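Local atomic coordinates of Ceg4 (Legionella pneumophila subsp. pneumophila, PDB entry 6AOK), a protein that acts as a HAD-like phosphotyrosine phosphatase, a magnesium-binding effector that attenuates activation of eukaryotic MAPK pathways. Residues V23-F36 and D86-H98. Sequence-based numbering, arbitrary orientation. Where two conformers were deposited one is given.
Sequences VTGKSGNETVFTEF and DFLMSPEAVAFFH
Lys-26 and Asp-86 form a salt bridge, NZ to OD1 2.8 Å; bends of the lysine chain at chi2 and chi4 bring NZ round to the carboxylate. Lys-26 CG also rests against Asp-86 CB. The same aspartate receives a backbone bond: Gly-25 N donates to Asp-86 O at 2.8 Å, approaching in the carbonyl plane although the N-H...O angle is bent to 135°. Thus residues 25-26 hold Asp-86 by main chain and side chain at once. Farther along, a water bridges the two backbones, donating to Val-23 O and accepting from Ser-90 N at 3.0 Å. Ser-90 is the N-cap of helix 91-100, its OG accepting from Ala-93 N (3.1 Å).

Packing extends from both ends of this polar run. With CG1 anti to the backbone N (chi1 176°), Val-23 sets that methyl alongside selenomethionine Met-89, while CG2 meets Phe-97 CZ at 3.7 Å from the opposite direction. At the other end the Phe-87 ring fills the bend of 31-36. Thr-34 OG1 lies at the ring's edge, 3.5 Å from CE2, and is itself bonded to Thr-31 O. Phe-36 turns its edge toward the Phe-87 face in an offset edge-to-face pair, planes at 86° and centroids 5.7 Å apart.

In this N-terminal, HAD-like phosphatase part of Ceg4, 23-36 follows the DxDx(T/V) motif after strand 13-17. Gly-21 N donates to Thr-24 OG1, and the Thr-24 side chain is about 7 Å from the magnesium ion. The contact joins the two ends of the insertion between strands 13-17 and 106-111, probably the cap, as in the family. Helix 60-71 packs on Phe-36 and Phe-87, Tyr-118 of helix 116-125 touches Thr-31 and Phe-87, and Trp-201 of helix 201-211 meets Val-23 and Ala-93.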
# COMPACT_ATOMS: atom_id res chain seq x y z
N VAL A 23 0.12 -5.58 -2.42
CA VAL A 23 -1.08 -5.54 -1.59
C VAL A 23 -2.26 -6.22 -2.30
O VAL A 23 -3.03 -6.95 -1.68
CB VAL A 23 -1.39 -4.06 -1.22
CG1 VAL A 23 -2.66 -3.96 -0.46
CG2 VAL A 23 -0.26 -3.40 -0.36
N THR A 24 -2.42 -6.02 -3.62
CA THR A 24 -3.46 -6.72 -4.37
C THR A 24 -2.90 -7.96 -5.00
O THR A 24 -1.69 -8.18 -4.99
CB THR A 24 -4.07 -5.85 -5.49
OG1 THR A 24 -3.16 -5.80 -6.61
CG2 THR A 24 -4.39 -4.51 -5.01
N GLY A 25 -3.77 -8.76 -5.63
CA GLY A 25 -3.23 -9.93 -6.32
C GLY A 25 -3.03 -9.80 -7.83
O GLY A 25 -2.80 -10.81 -8.49
N LYS A 26 -3.09 -8.59 -8.40
CA LYS A 26 -2.95 -8.39 -9.83
C LYS A 26 -1.89 -7.33 -10.05
O LYS A 26 -1.94 -6.28 -9.43
CB LYS A 26 -4.27 -7.93 -10.48
CG LYS A 26 -5.22 -9.04 -10.78
CD LYS A 26 -4.65 -9.94 -11.89
CE LYS A 26 -5.62 -11.07 -12.28
NZ LYS A 26 -5.82 -12.07 -11.17
N SER A 27 -0.99 -7.58 -11.00
CA SER A 27 0.04 -6.59 -11.33
C SER A 27 -0.56 -5.32 -11.95
O SER A 27 -1.69 -5.29 -12.47
CB SER A 27 1.06 -7.21 -12.30
OG SER A 27 0.48 -7.26 -13.59
N GLY A 28 0.23 -4.24 -11.90
CA GLY A 28 -0.26 -2.95 -12.40
C GLY A 28 -0.77 -3.00 -13.83
O GLY A 28 -1.87 -2.51 -14.13
N ASN A 29 0.00 -3.59 -14.74
CA ASN A 29 -0.48 -3.55 -16.12
C ASN A 29 -1.59 -4.57 -16.39
O ASN A 29 -2.22 -4.51 -17.46
CB ASN A 29 0.70 -3.68 -17.11
CG ASN A 29 1.16 -5.08 -17.35
OD1 ASN A 29 0.85 -5.98 -16.58
ND2 ASN A 29 1.97 -5.27 -18.42
N GLU A 30 -1.88 -5.47 -15.45
CA GLU A 30 -3.11 -6.26 -15.53
C GLU A 30 -4.31 -5.62 -14.83
O GLU A 30 -5.39 -6.22 -14.79
CB GLU A 30 -2.86 -7.68 -14.95
CG GLU A 30 -1.86 -8.44 -15.81
CD GLU A 30 -1.42 -9.78 -15.24
OE1 GLU A 30 -2.11 -10.34 -14.35
OE2 GLU A 30 -0.36 -10.26 -15.70
N THR A 31 -4.15 -4.42 -14.27
CA THR A 31 -5.18 -3.72 -13.51
C THR A 31 -5.70 -2.50 -14.25
O THR A 31 -6.92 -2.36 -14.43
CB THR A 31 -4.61 -3.26 -12.15
OG1 THR A 31 -4.27 -4.42 -11.38
CG2 THR A 31 -5.59 -2.47 -11.36
N VAL A 32 -4.80 -1.61 -14.69
CA VAL A 32 -5.24 -0.25 -14.99
C VAL A 32 -5.83 -0.12 -16.37
O VAL A 32 -6.44 0.91 -16.65
CB VAL A 32 -4.12 0.79 -14.81
CG1 VAL A 32 -3.62 0.79 -13.32
CG2 VAL A 32 -2.97 0.56 -15.83
N PHE A 33 -5.70 -1.15 -17.21
CA PHE A 33 -6.30 -1.12 -18.54
C PHE A 33 -7.57 -1.95 -18.64
O PHE A 33 -8.13 -2.09 -19.74
CB PHE A 33 -5.25 -1.61 -19.56
CG PHE A 33 -3.91 -0.85 -19.45
CD1 PHE A 33 -3.84 0.51 -19.82
CD2 PHE A 33 -2.78 -1.45 -18.96
CE1 PHE A 33 -2.62 1.24 -19.70
CE2 PHE A 33 -1.56 -0.74 -18.85
CZ PHE A 33 -1.49 0.58 -19.21
N THR A 34 -8.05 -2.50 -17.53
CA THR A 34 -9.28 -3.29 -17.54
C THR A 34 -10.49 -2.38 -17.68
O THR A 34 -10.45 -1.20 -17.31
CB THR A 34 -9.41 -4.11 -16.25
OG1 THR A 34 -9.49 -3.22 -15.12
CG2 THR A 34 -8.25 -5.04 -16.09
N GLU A 35 -11.62 -2.97 -18.12
CA GLU A 35 -12.85 -2.17 -18.16
C GLU A 35 -13.17 -1.65 -16.77
O GLU A 35 -13.58 -0.49 -16.62
CB GLU A 35 -14.04 -2.95 -18.69
CG GLU A 35 -13.95 -3.36 -20.13
CD GLU A 35 -13.92 -2.18 -21.08
OE1 GLU A 35 -14.51 -1.12 -20.81
OE2 GLU A 35 -13.27 -2.31 -22.12
N PHE A 36 -12.96 -2.47 -15.73
CA PHE A 36 -13.35 -2.04 -14.39
C PHE A 36 -12.58 -0.81 -13.95
O PHE A 36 -13.18 0.18 -13.55
CB PHE A 36 -13.17 -3.16 -13.36
CG PHE A 36 -13.46 -2.67 -11.96
CD1 PHE A 36 -14.73 -2.20 -11.64
CD2 PHE A 36 -12.45 -2.60 -11.02
CE1 PHE A 36 -15.00 -1.72 -10.35
CE2 PHE A 36 -12.71 -2.12 -9.70
CZ PHE A 36 -13.98 -1.68 -9.38
N ASP A 86 -9.01 -10.80 -7.16
CA ASP A 86 -7.58 -10.45 -7.15
C ASP A 86 -7.31 -8.97 -7.34
O ASP A 86 -6.20 -8.52 -7.02
CB ASP A 86 -6.82 -11.24 -8.22
CG ASP A 86 -6.69 -12.72 -7.89
OD1 ASP A 86 -6.16 -13.47 -8.74
OD2 ASP A 86 -7.10 -13.14 -6.78
N PHE A 87 -8.28 -8.18 -7.84
CA PHE A 87 -8.15 -6.73 -7.78
C PHE A 87 -8.07 -6.19 -6.36
O PHE A 87 -7.57 -5.08 -6.15
CB PHE A 87 -9.35 -6.04 -8.38
CG PHE A 87 -9.34 -5.95 -9.87
CD1 PHE A 87 -9.60 -7.07 -10.65
CD2 PHE A 87 -9.14 -4.71 -10.50
CE1 PHE A 87 -9.63 -6.99 -12.02
CE2 PHE A 87 -9.18 -4.62 -11.90
CZ PHE A 87 -9.43 -5.76 -12.65
N LEU A 88 -8.58 -6.94 -5.39
CA LEU A 88 -8.70 -6.46 -4.03
C LEU A 88 -7.52 -6.93 -3.17
O LEU A 88 -6.72 -7.78 -3.58
CB LEU A 88 -10.02 -6.94 -3.43
CG LEU A 88 -11.30 -6.60 -4.18
CD1 LEU A 88 -12.45 -7.25 -3.45
CD2 LEU A 88 -11.44 -5.10 -4.14
N MSE A 89 -7.41 -6.36 -1.98
CA MSE A 89 -6.45 -6.84 -0.96
C MSE A 89 -6.89 -8.17 -0.43
O MSE A 89 -8.07 -8.36 -0.23
CB MSE A 89 -6.40 -5.91 0.25
CG MSE A 89 -5.77 -4.64 0.06
SE MSE A 89 -5.56 -3.90 1.85
CE MSE A 89 -7.14 -2.74 1.79
N SER A 90 -5.96 -9.08 -0.12
CA SER A 90 -6.36 -10.30 0.55
C SER A 90 -6.81 -10.00 1.99
O SER A 90 -6.45 -8.98 2.57
CB SER A 90 -5.20 -11.30 0.60
OG SER A 90 -4.12 -10.76 1.35
N PRO A 91 -7.60 -10.89 2.58
CA PRO A 91 -7.98 -10.72 3.98
C PRO A 91 -6.79 -10.60 4.91
O PRO A 91 -6.87 -9.89 5.93
CB PRO A 91 -8.77 -12.00 4.29
CG PRO A 91 -9.24 -12.50 2.94
CD PRO A 91 -8.16 -12.11 1.97
N GLU A 92 -5.69 -11.33 4.62
CA GLU A 92 -4.47 -11.19 5.41
C GLU A 92 -3.89 -9.79 5.24
O GLU A 92 -3.49 -9.15 6.22
CB GLU A 92 -3.44 -12.24 5.00
CG GLU A 92 -3.80 -13.70 5.34
CD GLU A 92 -4.69 -14.35 4.30
OE1 GLU A 92 -5.17 -13.68 3.36
OE2 GLU A 92 -4.91 -15.57 4.42
N ALA A 93 -3.88 -9.27 4.02
CA ALA A 93 -3.38 -7.91 3.84
C ALA A 93 -4.27 -6.90 4.55
O ALA A 93 -3.77 -5.94 5.16
CB ALA A 93 -3.30 -7.56 2.36
N VAL A 94 -5.59 -7.08 4.46
CA VAL A 94 -6.53 -6.22 5.19
C VAL A 94 -6.20 -6.20 6.68
O VAL A 94 -6.13 -5.14 7.30
CB VAL A 94 -7.97 -6.68 4.94
CG1 VAL A 94 -8.92 -6.05 5.97
CG2 VAL A 94 -8.40 -6.32 3.52
N ALA A 95 -5.99 -7.38 7.28
CA ALA A 95 -5.69 -7.41 8.71
C ALA A 95 -4.36 -6.71 9.03
O ALA A 95 -4.22 -6.03 10.06
CB ALA A 95 -5.67 -8.86 9.23
N PHE A 96 -3.36 -6.89 8.17
CA PHE A 96 -2.09 -6.21 8.36
C PHE A 96 -2.25 -4.69 8.39
O PHE A 96 -1.76 -4.02 9.31
CB PHE A 96 -1.12 -6.58 7.25
CG PHE A 96 0.21 -5.89 7.35
CD1 PHE A 96 1.23 -6.41 8.13
CD2 PHE A 96 0.46 -4.72 6.63
CE1 PHE A 96 2.48 -5.77 8.17
CE2 PHE A 96 1.65 -4.08 6.70
CZ PHE A 96 2.68 -4.61 7.46
N PHE A 97 -2.93 -4.13 7.38
CA PHE A 97 -3.12 -2.68 7.33
C PHE A 97 -4.00 -2.15 8.44
O PHE A 97 -3.75 -1.04 8.92
CB PHE A 97 -3.63 -2.28 5.94
CG PHE A 97 -2.53 -2.34 4.95
CD1 PHE A 97 -1.54 -1.37 4.97
CD2 PHE A 97 -2.38 -3.42 4.11
CE1 PHE A 97 -0.45 -1.45 4.12
CE2 PHE A 97 -1.28 -3.52 3.24
CZ PHE A 97 -0.30 -2.52 3.26
N HIS A 98 -5.01 -2.90 8.90
CA HIS A 98 -5.71 -2.42 10.09
C HIS A 98 -4.75 -2.32 11.26
O HIS A 98 -4.82 -1.38 12.06
CB HIS A 98 -6.89 -3.34 10.47
CG HIS A 98 -8.14 -3.10 9.68
ND1 HIS A 98 -8.72 -1.85 9.54
CD2 HIS A 98 -8.91 -3.96 8.95
CE1 HIS A 98 -9.79 -1.95 8.77
NE2 HIS A 98 -9.95 -3.22 8.42
O HOH W 1 -3.08 -9.27 -0.73